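Local coordinates for protein glutathione transferase gst1-6 (Anopheles dirus, PDB 1V2A) that probably catalyses the conjugation of glutathione to electrophilic halogenated compounds, working as a homodimeric Delta class transferase in the detoxification of xenobiotics, at residues Ile16-Ala19 with Lys20-Ile24; His59-Glu63 with Ser64-Val68. All blocks are in the same frame, centred on the assembly; numbering follows the deposited sequence.

Contact 1: residues Ile16-Ala19 with Lys20-Ile24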
# COMPACT_ATOMS: atom_id res chain seq x y z
N ILE B 16 -17.81 0.32 -1.75
CA ILE B 16 -19.23 -0.00 -1.70
C ILE B 16 -19.72 0.17 -0.25
O ILE B 16 -20.69 0.89 0.01
CB ILE B 16 -19.49 -1.47 -2.13
CG1 ILE B 16 -19.14 -1.64 -3.61
CG2 ILE B 16 -20.93 -1.85 -1.86
CD1 ILE B 16 -19.93 -0.74 -4.55
N LEU B 17 -19.06 -0.49 0.68
CA LEU B 17 -19.44 -0.41 2.08
C LEU B 17 -19.34 1.03 2.59
O LEU B 17 -20.28 1.56 3.19
CB LEU B 17 -18.56 -1.34 2.92
CG LEU B 17 -19.14 -2.66 3.44
CD1 LEU B 17 -20.29 -3.12 2.59
CD2 LEU B 17 -18.04 -3.72 3.47
N LEU B 18 -18.20 1.65 2.35
CA LEU B 18 -17.99 3.02 2.79
C LEU B 18 -19.12 3.89 2.23
O LEU B 18 -19.71 4.69 2.96
CB LEU B 18 -16.63 3.51 2.30
CG LEU B 18 -16.13 4.90 2.70
CD1 LEU B 18 -16.89 5.96 1.91
CD2 LEU B 18 -16.28 5.10 4.19
N ALA B 19 -19.42 3.71 0.95
CA ALA B 19 -20.48 4.48 0.30
C ALA B 19 -21.79 4.42 1.08
O ALA B 19 -22.45 5.44 1.29
CB ALA B 19 -20.70 3.98 -1.12
N LYS B 20 -22.15 3.21 1.52
CA LYS B 20 -23.38 3.00 2.27
C LYS B 20 -23.35 3.71 3.61
O LYS B 20 -24.34 4.30 4.03
CB LYS B 20 -23.61 1.50 2.50
CG LYS B 20 -23.65 0.66 1.23
CD LYS B 20 -24.12 -0.76 1.53
CE LYS B 20 -24.04 -1.64 0.29
NZ LYS B 20 -24.76 -1.04 -0.87
N LYS B 21 -22.21 3.64 4.27
CA LYS B 21 -22.04 4.26 5.58
C LYS B 21 -22.17 5.78 5.56
O LYS B 21 -22.58 6.37 6.55
CB LYS B 21 -20.67 3.89 6.15
CG LYS B 21 -20.69 2.95 7.35
CD LYS B 21 -21.18 3.65 8.60
CE LYS B 21 -20.95 2.80 9.83
NZ LYS B 21 -21.42 3.45 11.08
N LEU B 22 -21.81 6.41 4.43
CA LEU B 22 -21.84 7.87 4.31
C LEU B 22 -22.94 8.46 3.42
O LEU B 22 -22.96 9.67 3.18
CB LEU B 22 -20.49 8.38 3.81
CG LEU B 22 -19.21 8.01 4.56
CD1 LEU B 22 -18.02 8.45 3.73
CD2 LEU B 22 -19.18 8.65 5.94
N GLY B 23 -23.82 7.61 2.91
CA GLY B 23 -24.90 8.08 2.06
C GLY B 23 -24.49 8.63 0.70
O GLY B 23 -25.06 9.61 0.22
N ILE B 24 -23.50 8.00 0.07
CA ILE B 24 -23.04 8.45 -1.23
C ILE B 24 -23.64 7.59 -2.34
O ILE B 24 -23.63 6.36 -2.27
CB ILE B 24 -21.48 8.38 -1.37
CG1 ILE B 24 -20.80 9.10 -0.22
CG2 ILE B 24 -21.04 9.03 -2.67
CD1 ILE B 24 -19.28 9.01 -0.27

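Contact 2: residues His59-Glu63 with Ser64-Val68. With GTS (glutathione sulfonic acid), chain F.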
# COMPACT_ATOMS: atom_id res chain seq x y z
N HIS B 59 -12.95 13.55 -12.40
CA HIS B 59 -11.75 13.27 -11.61
C HIS B 59 -11.64 11.78 -11.38
O HIS B 59 -12.38 11.21 -10.58
CB HIS B 59 -11.81 13.99 -10.26
CG HIS B 59 -10.63 13.72 -9.39
ND1 HIS B 59 -9.33 13.94 -9.79
CD2 HIS B 59 -10.55 13.21 -8.13
CE1 HIS B 59 -8.50 13.58 -8.83
NE2 HIS B 59 -9.21 13.13 -7.81
N VAL B 60 -10.70 11.15 -12.07
CA VAL B 60 -10.47 9.71 -11.97
C VAL B 60 -9.65 9.31 -10.75
O VAL B 60 -8.72 10.01 -10.38
CB VAL B 60 -9.77 9.18 -13.23
CG1 VAL B 60 -9.49 7.70 -13.10
CG2 VAL B 60 -10.65 9.44 -14.45
N VAL B 61 -9.99 8.17 -10.15
CA VAL B 61 -9.27 7.67 -8.97
C VAL B 61 -9.23 6.15 -8.87
O VAL B 61 -10.26 5.49 -8.99
CB VAL B 61 -9.92 8.19 -7.67
CG1 VAL B 61 -9.11 7.76 -6.48
CG2 VAL B 61 -10.03 9.72 -7.71
N TRP B 62 -8.05 5.56 -8.66
CA TRP B 62 -8.01 4.11 -8.51
C TRP B 62 -7.16 3.69 -7.33
O TRP B 62 -6.43 4.49 -6.76
CB TRP B 62 -7.61 3.42 -9.82
CG TRP B 62 -6.18 3.47 -10.23
CD1 TRP B 62 -5.21 2.55 -9.95
CD2 TRP B 62 -5.56 4.45 -11.07
NE1 TRP B 62 -4.03 2.89 -10.56
CE2 TRP B 62 -4.22 4.06 -11.26
CE3 TRP B 62 -6.01 5.62 -11.68
CZ2 TRP B 62 -3.32 4.80 -12.03
CZ3 TRP B 62 -5.12 6.36 -12.45
CH2 TRP B 62 -3.79 5.94 -12.62
N GLU B 63 -7.29 2.42 -6.96
CA GLU B 63 -6.65 1.82 -5.80
C GLU B 63 -7.72 2.02 -4.74
O GLU B 63 -7.96 3.15 -4.30
CB GLU B 63 -5.38 2.57 -5.35
CG GLU B 63 -4.08 2.25 -6.09
CD GLU B 63 -3.66 0.79 -6.01
OE1 GLU B 63 -3.78 0.18 -4.93
OE2 GLU B 63 -3.20 0.27 -7.04
N SER B 64 -8.37 0.92 -4.37
CA SER B 64 -9.43 0.92 -3.38
C SER B 64 -9.13 1.84 -2.20
O SER B 64 -10.03 2.45 -1.61
CB SER B 64 -9.64 -0.52 -2.87
OG SER B 64 -8.48 -1.03 -2.23
N TYR B 65 -7.86 1.93 -1.85
CA TYR B 65 -7.44 2.76 -0.73
C TYR B 65 -7.48 4.24 -1.06
O TYR B 65 -7.86 5.06 -0.23
CB TYR B 65 -6.04 2.36 -0.30
CG TYR B 65 -5.89 0.88 -0.09
CD1 TYR B 65 -5.57 0.04 -1.15
CD2 TYR B 65 -6.11 0.31 1.16
CE1 TYR B 65 -5.47 -1.35 -0.96
CE2 TYR B 65 -6.01 -1.08 1.36
CZ TYR B 65 -5.70 -1.89 0.29
OH TYR B 65 -5.65 -3.25 0.46
N ALA B 66 -7.09 4.58 -2.28
CA ALA B 66 -7.10 5.98 -2.70
C ALA B 66 -8.55 6.41 -2.88
O ALA B 66 -8.92 7.52 -2.53
CB ALA B 66 -6.29 6.15 -3.99
N ILE B 67 -9.38 5.52 -3.43
CA ILE B 67 -10.80 5.83 -3.62
C ILE B 67 -11.45 6.05 -2.26
O ILE B 67 -12.16 7.03 -2.04
CB ILE B 67 -11.54 4.71 -4.36
CG1 ILE B 67 -11.02 4.61 -5.80
CG2 ILE B 67 -13.05 4.97 -4.33
CD1 ILE B 67 -11.63 3.50 -6.61
N VAL B 68 -11.20 5.12 -1.34
CA VAL B 68 -11.75 5.21 0.00
C VAL B 68 -11.41 6.55 0.65
O VAL B 68 -12.29 7.33 0.97
CB VAL B 68 -11.23 4.07 0.91
CG1 VAL B 68 -11.57 4.34 2.36
CG2 VAL B 68 -11.85 2.74 0.49
N1 GTS F . -4.52 -2.47 -5.23
CA1 GTS F . -5.67 -2.48 -6.10
C1 GTS F . -6.77 -1.84 -5.29
O11 GTS F . -7.61 -1.21 -5.91
O12 GTS F . -6.79 -1.96 -4.06
CB1 GTS F . -5.95 -3.91 -6.48
CG1 GTS F . -7.16 -4.08 -7.42
CD1 GTS F . -6.96 -5.24 -8.39
OE1 GTS F . -5.93 -5.93 -8.39
N2 GTS F . -8.00 -5.44 -9.20
CA2 GTS F . -7.99 -6.52 -10.19
C2 GTS F . -7.96 -5.95 -11.56
O2 GTS F . -8.65 -4.96 -11.85
CB2 GTS F . -9.22 -7.43 -10.15
SG2 GTS F . -9.57 -8.37 -8.63
O1S GTS F . -9.75 -7.55 -7.48
O2S GTS F . -10.76 -9.10 -8.89
O3S GTS F . -8.49 -9.29 -8.36
N3 GTS F . -7.16 -6.59 -12.40
CA3 GTS F . -7.04 -6.16 -13.77
C3 GTS F . -5.62 -6.02 -14.17
O31 GTS F . -5.43 -5.68 -15.33
O32 GTS F . -4.74 -6.27 -13.33

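Contact 1: residues Ile16-Ala19 with Lys20-Ile24
Leu18 and Leu22, one turn apart at the end of helix 13-22, meet through their methyl ends. Leu18 holds CG anti to its backbone N (chi1 -177°), which swings the isobutyl group along the helix until CD1 and CD2 both reach Leu22 CD1. The Leu18 CD1 to Leu22 CD1 distance is 3.3 Å, tighter than normal van der Waals contact, and Ile24 CD1 lies more loosely against the pair, 4.4 Å from Leu18 CD1. Two residues earlier, Ile16 and Lys20 run side by side: the Lys20 chain is extended up to a bend at chi4 (-54°), and its CE lies 3.8 Å from Ile16 CG2. Along the backbone, Lys21 N bonds to Leu17 O at 3.0 Å and Leu22 N to Leu18 O at 3.1 Å. Ala19 O receives a nearly straight bond from Ile24 N (3.0 Å, 172° at the hydrogen) and a weak one from Leu22 N. Gly23, with positive phi, makes the turn between them, a Schellman motif. The chemistry divides by side: the methyls of Leu18 and Ile24 join the apolar layer with Leu71 of helix 64-75, whereas Lys20 lays its methylene chain along Ile16 and belongs to the exposed surface.

Contact 2: residues His59-Glu63 with Ser64-Val68
Glu63 turns CG anti to its carbonyl carbon (chi1 -82°) and its chain bends at chi2, while Ser64 places OG between its backbone N and carbonyl carbon (chi1 62°); together these torsions set both groups against the glutamyl end of glutathione sulfonic acid. Glu63 OE1 accepts a bond from N1 of the ligand at 2.8 Å. Ser64 grips the ligand carboxylate twice, OG giving a bond to O12 and backbone N a nearly straight one to O11 (2.7 Å, 165° at the hydrogen). Ser64 OG also lies over one face of the Tyr65 ring, offset toward the rim, and Glu63 OE1 lies near the ring plane at its edge. Tyr65 OH is hydrogen-bonded to Asp99. At the N-cap, Glu63 O accepts the amide of Ile67 at 2.9 Å, and Ala66 N adds a weak bond. Val61 and Ile67 pass alongside one another, running opposite ways, with their CG1 atoms 3.7 Å apart; Ala66 CB comes within 3.2 Å of Trp62 O. The ligand carboxylate meets the N-terminal turn of helix 64-75, whose dipole would probably favour its negative charge. Through such a Glu-Ser pair between strand and helix, the thioredoxin-like domain of glutathione transferases typically binds glutathione's glutamyl end.

In the fold
From the N terminus, strand 2-5 leads into helix 13-22, and contact 1 closes that helix, turning the chain toward strand 27-30 to complete a beta-alpha-beta unit. The chain then passes through helix 36-45 and the hairpin of strands 53-56 and 59-62 before contact 2 turns the edge strand into helix 64-75. The two contacts follow in series, neither nested nor crossed, with centres 14 Å apart and nearest atoms about 5 Å apart. Helix 64-75 connects them: it starts in contact 2, and farther along Leu71, Val72 and Tyr75 pack on the side chains of contact 1. Both contacts touch helix 152-162, and contact 2 also reaches the second subunit, where Tyr65 stacks on Phe97 of that chain.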